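Local coordinates for protein putative NADH-depentdent flavin oxidoreductase (Cupriavidus metallidurans, PDB 5OCS) that probably catalyses NAD(P)H-dependent reduction of activated alkenes as an FMN-binding ene-reductase of the Old Yellow Enzyme family, at residues C25-H38 and R65-N78. Residues are numbered along the deposited sequence; the frame is centred on the assembly and turned at random.
Sequences CQYSAQEGNATDWH and RITPTDLGLYNDAN
Leu71 lays its CD1 methyl over one face of the His38 imidazole, a CH-pi contact 4.2 Å from CD1 to the ring centroid. With CG anti to the backbone N (chi1 -166°), the same methyl also reaches Ala34 CB and, more loosely, Ala29 CB. The ring is held from both nitrogens: ND1 accepts from Thr35 N in a capping box at the start of helix 36-46, and NE2 makes a weak hydrogen bond to Glu56 of strand 52-59.

Further along, the type I' turn from Gln30 to Asn33 is gripped by one amide. Asn78 ND2 donates to Glu31 O at 2.9 Å, on a carbonyl lone pair, and to Asn33 OD1 at 2.9 Å. The second bond is nearly straight (164°) but comes from above the Asn33 amide plane, the two amides standing 79° apart. Asn78 OD1 accepts from Tyr74 N and lies over the centre of the Tyr74 ring, so bonds at both ends fix the amide's rotation. Gly32 passes Gly72 with their CA atoms 3.9 Å apart, and Gly72 N donates to Gly32 O. Water 6 joins Gly32 N, Arg65 NH1 and the carbonyls of Pro68 and Asp70; the direct salt bridge from Arg65 to Glu31 is long, and Arg65 NE donates to Pro62 O.

At the other end Ala29 N donates to Thr69 O at 2.9 Å, while Thr67 CG2 meets the edge of the Tyr27 ring at CD1, 3.6 Å away. Cys25 SG touches Ile66 CD1; Cys25 is an FMN-binding residue. These are the loops after the first two strands of the parallel eight-stranded barrel, each running into its helix: adjacent beta-alpha connections of a TIM barrel, meeting beside the flavin site of an Old Yellow Enzyme.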
loop_
_atom_site.group_PDB
_atom_site.type_symbol
_atom_site.label_atom_id
_atom_site.label_comp_id
_atom_site.label_asym_id
_atom_site.label_seq_id
_atom_site.Cartn_x
_atom_site.Cartn_y
_atom_site.Cartn_z
ATOM N N CYS D 25 -11.322 11.421 -2.622
ATOM C CA CYS D 25 -10.521 12.345 -3.420
ATOM C C CYS D 25 -9.082 12.371 -2.953
ATOM O O CYS D 25 -8.823 12.431 -1.737
ATOM C CB CYS D 25 -11.109 13.768 -3.353
ATOM S SG CYS D 25 -12.679 13.848 -4.218
ATOM N N GLN D 26 -8.148 12.313 -3.911
ATOM C CA GLN D 26 -6.753 12.333 -3.619
ATOM C C GLN D 26 -6.095 13.662 -4.022
ATOM O O GLN D 26 -4.972 13.910 -3.591
ATOM C CB GLN D 26 -6.029 11.164 -4.337
ATOM C CG GLN D 26 -6.511 9.800 -3.916
ATOM C CD GLN D 26 -6.264 9.593 -2.447
ATOM O OE1 GLN D 26 -5.100 9.544 -2.006
ATOM N NE2 GLN D 26 -7.325 9.538 -1.663
ATOM N N TYR D 27 -6.759 14.470 -4.865
ATOM C CA TYR D 27 -6.205 15.792 -5.262
ATOM C C TYR D 27 -4.775 15.661 -5.775
ATOM O O TYR D 27 -3.939 16.492 -5.493
ATOM C CB TYR D 27 -6.258 16.784 -4.063
ATOM C CG TYR D 27 -7.573 16.766 -3.341
ATOM C CD1 TYR D 27 -8.645 17.526 -3.810
ATOM C CD2 TYR D 27 -7.750 16.011 -2.174
ATOM C CE1 TYR D 27 -9.894 17.486 -3.170
ATOM C CE2 TYR D 27 -8.981 15.980 -1.515
ATOM C CZ TYR D 27 -10.041 16.735 -2.029
ATOM O OH TYR D 27 -11.265 16.716 -1.408
ATOM N N SER D 28 -4.488 14.588 -6.511
ATOM C CA SER D 28 -3.114 14.238 -6.910
ATOM C C SER D 28 -2.961 13.984 -8.414
ATOM O O SER D 28 -2.061 13.250 -8.840
ATOM C CB SER D 28 -2.681 12.987 -6.118
ATOM O OG SER D 28 -2.582 13.297 -4.750
ATOM N N ALA D 29 -3.894 14.504 -9.217
ATOM C CA ALA D 29 -3.846 14.386 -10.660
ATOM C C ALA D 29 -3.257 15.663 -11.278
ATOM O O ALA D 29 -3.171 16.720 -10.616
ATOM C CB ALA D 29 -5.244 14.091 -11.219
ATOM N N GLN D 30 -2.863 15.558 -12.531
ATOM C CA GLN D 30 -2.289 16.707 -13.289
ATOM C C GLN D 30 -3.098 16.852 -14.544
ATOM O O GLN D 30 -3.046 15.984 -15.395
ATOM C CB GLN D 30 -0.837 16.465 -13.674
ATOM C CG GLN D 30 0.120 16.543 -12.510
ATOM C CD GLN D 30 1.476 15.866 -12.758
ATOM O OE1 GLN D 30 1.649 15.037 -13.671
ATOM N NE2 GLN D 30 2.445 16.199 -11.906
ATOM N N GLU D 31 -3.862 17.939 -14.657
ATOM C CA GLU D 31 -4.776 18.138 -15.763
ATOM C C GLU D 31 -5.681 16.892 -15.991
ATOM O O GLU D 31 -5.939 16.461 -17.138
ATOM C CB GLU D 31 -4.008 18.536 -17.019
ATOM C CG GLU D 31 -3.141 19.781 -16.810
ATOM C CD GLU D 31 -3.926 21.100 -16.667
ATOM O OE1 GLU D 31 -5.188 21.130 -16.618
ATOM O OE2 GLU D 31 -3.258 22.160 -16.612
ATOM N N GLY D 32 -6.111 16.320 -14.866
ATOM C CA GLY D 32 -7.060 15.200 -14.835
ATOM C C GLY D 32 -6.326 13.869 -14.898
ATOM O O GLY D 32 -6.914 12.830 -14.650
ATOM N N ASN D 33 -5.044 13.889 -15.238
ATOM C CA ASN D 33 -4.286 12.665 -15.391
ATOM C C ASN D 33 -3.816 12.034 -14.083
ATOM O O ASN D 33 -3.150 12.677 -13.265
ATOM C CB ASN D 33 -3.031 12.914 -16.255
ATOM C CG ASN D 33 -3.357 13.397 -17.638
ATOM O OD1 ASN D 33 -4.261 12.919 -18.285
ATOM N ND2 ASN D 33 -2.596 14.347 -18.100
ATOM N N ALA D 34 -4.115 10.756 -13.927
ATOM C CA ALA D 34 -3.572 9.988 -12.837
ATOM C C ALA D 34 -2.061 10.035 -12.870
ATOM O O ALA D 34 -1.443 10.103 -13.942
ATOM C CB ALA D 34 -4.057 8.541 -12.887
ATOM N N THR D 35 -1.475 9.991 -11.686
ATOM C CA THR D 35 -0.016 10.074 -11.497
ATOM C C THR D 35 0.479 8.830 -10.786
ATOM O O THR D 35 -0.288 7.918 -10.495
ATOM C CB THR D 35 0.370 11.323 -10.690
ATOM O OG1 THR D 35 -0.182 11.218 -9.357
ATOM C CG2 THR D 35 -0.177 12.571 -11.349
ATOM N N ASP D 36 1.760 8.813 -10.481
ATOM C CA ASP D 36 2.333 7.699 -9.741
ATOM C C ASP D 36 1.637 7.499 -8.399
ATOM O O ASP D 36 1.524 6.364 -7.923
ATOM C CB ASP D 36 3.858 7.835 -9.555
ATOM C CG ASP D 36 4.334 9.172 -8.888
ATOM O OD1 ASP D 36 3.532 10.029 -8.366
ATOM O OD2 ASP D 36 5.603 9.392 -8.878
ATOM N N TRP D 37 1.120 8.576 -7.819
ATOM C CA TRP D 37 0.373 8.449 -6.563
ATOM C C TRP D 37 -0.790 7.472 -6.722
ATOM O O TRP D 37 -1.041 6.651 -5.825
ATOM C CB TRP D 37 -0.177 9.799 -6.100
ATOM C CG TRP D 37 -1.025 9.633 -4.870
ATOM C CD1 TRP D 37 -2.384 9.631 -4.805
ATOM C CD2 TRP D 37 -0.564 9.285 -3.577
ATOM N NE1 TRP D 37 -2.792 9.367 -3.535
ATOM C CE2 TRP D 37 -1.691 9.142 -2.756
ATOM C CE3 TRP D 37 0.695 9.109 -3.019
ATOM C CZ2 TRP D 37 -1.593 8.843 -1.429
ATOM C CZ3 TRP D 37 0.784 8.832 -1.672
ATOM C CH2 TRP D 37 -0.345 8.692 -0.896
ATOM N N HIS D 38 -1.539 7.584 -7.817
ATOM C CA HIS D 38 -2.706 6.741 -8.011
ATOM C C HIS D 38 -2.331 5.290 -8.142
ATOM O O HIS D 38 -3.050 4.425 -7.640
ATOM C CB HIS D 38 -3.553 7.165 -9.189
ATOM C CG HIS D 38 -4.196 8.489 -8.982
ATOM N ND1 HIS D 38 -3.582 9.660 -9.317
ATOM C CD2 HIS D 38 -5.362 8.830 -8.401
ATOM C CE1 HIS D 38 -4.346 10.680 -8.962
ATOM N NE2 HIS D 38 -5.450 10.193 -8.431
ATOM N N ARG D 65 -14.311 19.727 -12.194
ATOM C CA ARG D 65 -13.387 19.314 -11.133
ATOM C C ARG D 65 -13.662 20.086 -9.866
ATOM O O ARG D 65 -13.961 21.288 -9.926
ATOM C CB ARG D 65 -11.960 19.625 -11.561
ATOM C CG ARG D 65 -11.452 18.721 -12.652
ATOM C CD ARG D 65 -10.030 19.072 -13.035
ATOM N NE ARG D 65 -10.016 20.332 -13.767
ATOM C CZ ARG D 65 -8.911 20.952 -14.186
ATOM N NH1 ARG D 65 -7.725 20.441 -13.940
ATOM N NH2 ARG D 65 -9.000 22.120 -14.843
ATOM N N ILE D 66 -13.500 19.431 -8.715
ATOM C CA ILE D 66 -13.533 20.152 -7.447
ATOM C C ILE D 66 -12.342 21.112 -7.376
ATOM O O ILE D 66 -12.489 22.309 -7.058
ATOM C CB ILE D 66 -13.501 19.202 -6.247
ATOM C CG1 ILE D 66 -14.669 18.171 -6.328
ATOM C CG2 ILE D 66 -13.610 20.002 -4.953
ATOM C CD1 ILE D 66 -14.311 16.912 -5.544
ATOM N N THR D 67 -11.171 20.602 -7.709
ATOM C CA THR D 67 -9.901 21.332 -7.573
ATOM C C THR D 67 -9.068 21.156 -8.827
ATOM O O THR D 67 -9.319 20.238 -9.656
ATOM C CB THR D 67 -9.000 20.845 -6.412
ATOM O OG1 THR D 67 -8.337 19.622 -6.772
ATOM C CG2 THR D 67 -9.845 20.597 -5.168
ATOM N N PRO D 68 -8.008 21.972 -8.939
ATOM C CA PRO D 68 -7.157 21.795 -10.114
ATOM C C PRO D 68 -6.383 20.486 -10.185
ATOM O O PRO D 68 -5.829 20.151 -11.252
ATOM C CB PRO D 68 -6.198 23.000 -10.042
ATOM C CG PRO D 68 -6.967 24.009 -9.277
ATOM C CD PRO D 68 -7.750 23.266 -8.259
ATOM N N THR D 69 -6.359 19.728 -9.087
ATOM C CA THR D 69 -5.674 18.439 -9.091
ATOM C C THR D 69 -6.629 17.244 -8.925
ATOM O O THR D 69 -6.173 16.148 -8.621
ATOM C CB THR D 69 -4.548 18.418 -8.067
ATOM O OG1 THR D 69 -5.012 18.809 -6.790
ATOM C CG2 THR D 69 -3.423 19.362 -8.456
ATOM N N ASP D 70 -7.925 17.437 -9.191
ATOM C CA ASP D 70 -8.803 16.303 -9.290
ATOM C C ASP D 70 -8.487 15.364 -10.449
ATOM O O ASP D 70 -8.089 15.798 -11.552
ATOM C CB ASP D 70 -10.241 16.749 -9.495
ATOM C CG ASP D 70 -10.906 17.194 -8.210
ATOM O OD1 ASP D 70 -10.225 17.609 -7.237
ATOM O OD2 ASP D 70 -12.174 17.067 -8.206
ATOM N N LEU D 71 -8.777 14.093 -10.209
ATOM C CA LEU D 71 -8.791 13.056 -11.231
ATOM C C LEU D 71 -9.901 13.370 -12.246
ATOM O O LEU D 71 -10.964 13.865 -11.863
ATOM C CB LEU D 71 -8.993 11.664 -10.603
ATOM C CG LEU D 71 -8.672 10.517 -11.561
ATOM C CD1 LEU D 71 -7.192 10.484 -11.957
ATOM C CD2 LEU D 71 -9.137 9.215 -10.931
ATOM N N GLY D 72 -9.597 13.172 -13.520
ATOM C CA GLY D 72 -10.533 13.406 -14.593
ATOM C C GLY D 72 -10.594 12.245 -15.564
ATOM O O GLY D 72 -9.689 11.406 -15.619
ATOM N N LEU D 73 -11.673 12.190 -16.322
ATOM C CA LEU D 73 -11.783 11.266 -17.439
ATOM C C LEU D 73 -12.453 11.933 -18.624
ATOM O O LEU D 73 -13.538 11.505 -19.086
ATOM C CB LEU D 73 -12.530 10.020 -16.984
ATOM C CG LEU D 73 -12.420 8.820 -17.905
ATOM C CD1 LEU D 73 -10.963 8.503 -18.263
ATOM C CD2 LEU D 73 -13.126 7.627 -17.280
ATOM N N TYR D 74 -11.822 13.006 -19.073
ATOM C CA TYR D 74 -12.449 13.916 -20.020
ATOM C C TYR D 74 -11.651 14.115 -21.297
ATOM O O TYR D 74 -12.022 14.935 -22.158
ATOM C CB TYR D 74 -12.858 15.240 -19.326
ATOM C CG TYR D 74 -11.769 15.975 -18.536
ATOM C CD1 TYR D 74 -10.665 16.553 -19.165
ATOM C CD2 TYR D 74 -11.857 16.118 -17.159
ATOM C CE1 TYR D 74 -9.686 17.246 -18.438
ATOM C CE2 TYR D 74 -10.902 16.826 -16.417
ATOM C CZ TYR D 74 -9.815 17.392 -17.055
ATOM O OH TYR D 74 -8.870 18.062 -16.313
ATOM N N ASN D 75 -10.589 13.321 -21.462
ATOM C CA ASN D 75 -9.811 13.340 -22.695
ATOM C C ASN D 75 -9.005 12.060 -22.806
ATOM O O ASN D 75 -8.923 11.290 -21.843
ATOM C CB ASN D 75 -8.941 14.591 -22.796
ATOM C CG ASN D 75 -7.862 14.665 -21.765
ATOM O OD1 ASN D 75 -7.284 13.667 -21.379
ATOM N ND2 ASN D 75 -7.556 15.879 -21.322
ATOM N N ASP D 76 -8.393 11.837 -23.951
ATOM C CA ASP D 76 -7.613 10.622 -24.169
ATOM C C ASP D 76 -6.454 10.451 -23.172
ATOM O O ASP D 76 -6.147 9.327 -22.761
ATOM C CB ASP D 76 -7.024 10.631 -25.600
ATOM C CG ASP D 76 -8.059 10.386 -26.669
ATOM O OD1 ASP D 76 -9.249 10.167 -26.395
ATOM O OD2 ASP D 76 -7.678 10.442 -27.842
ATOM N N ALA D 77 -5.782 11.540 -22.800
ATOM C CA ALA D 77 -4.637 11.449 -21.900
ATOM C C ALA D 77 -5.126 10.968 -20.547
ATOM O O ALA D 77 -4.518 10.107 -19.927
ATOM C CB ALA D 77 -3.952 12.781 -21.762
ATOM N N ASN D 78 -6.226 11.551 -20.079
ATOM C CA ASN D 78 -6.829 11.108 -18.800
ATOM C C ASN D 78 -7.077 9.603 -18.839
ATOM O O ASN D 78 -6.781 8.871 -17.877
ATOM C CB ASN D 78 -8.202 11.746 -18.536
ATOM C CG ASN D 78 -8.190 13.207 -18.173
ATOM O OD1 ASN D 78 -9.302 13.752 -18.005
ATOM N ND2 ASN D 78 -7.019 13.855 -17.995
HETATM O O HOH W 1 -9.296 15.121 -5.918
HETATM O O HOH W 2 -3.728 20.113 -12.824
HETATM O O HOH W 3 -7.409 19.820 -17.605
HETATM O O HOH W 4 -5.327 16.781 -19.717
HETATM O O HOH W 5 -6.601 9.977 -15.371
HETATM O O HOH W 6 -6.666 17.911 -12.560
#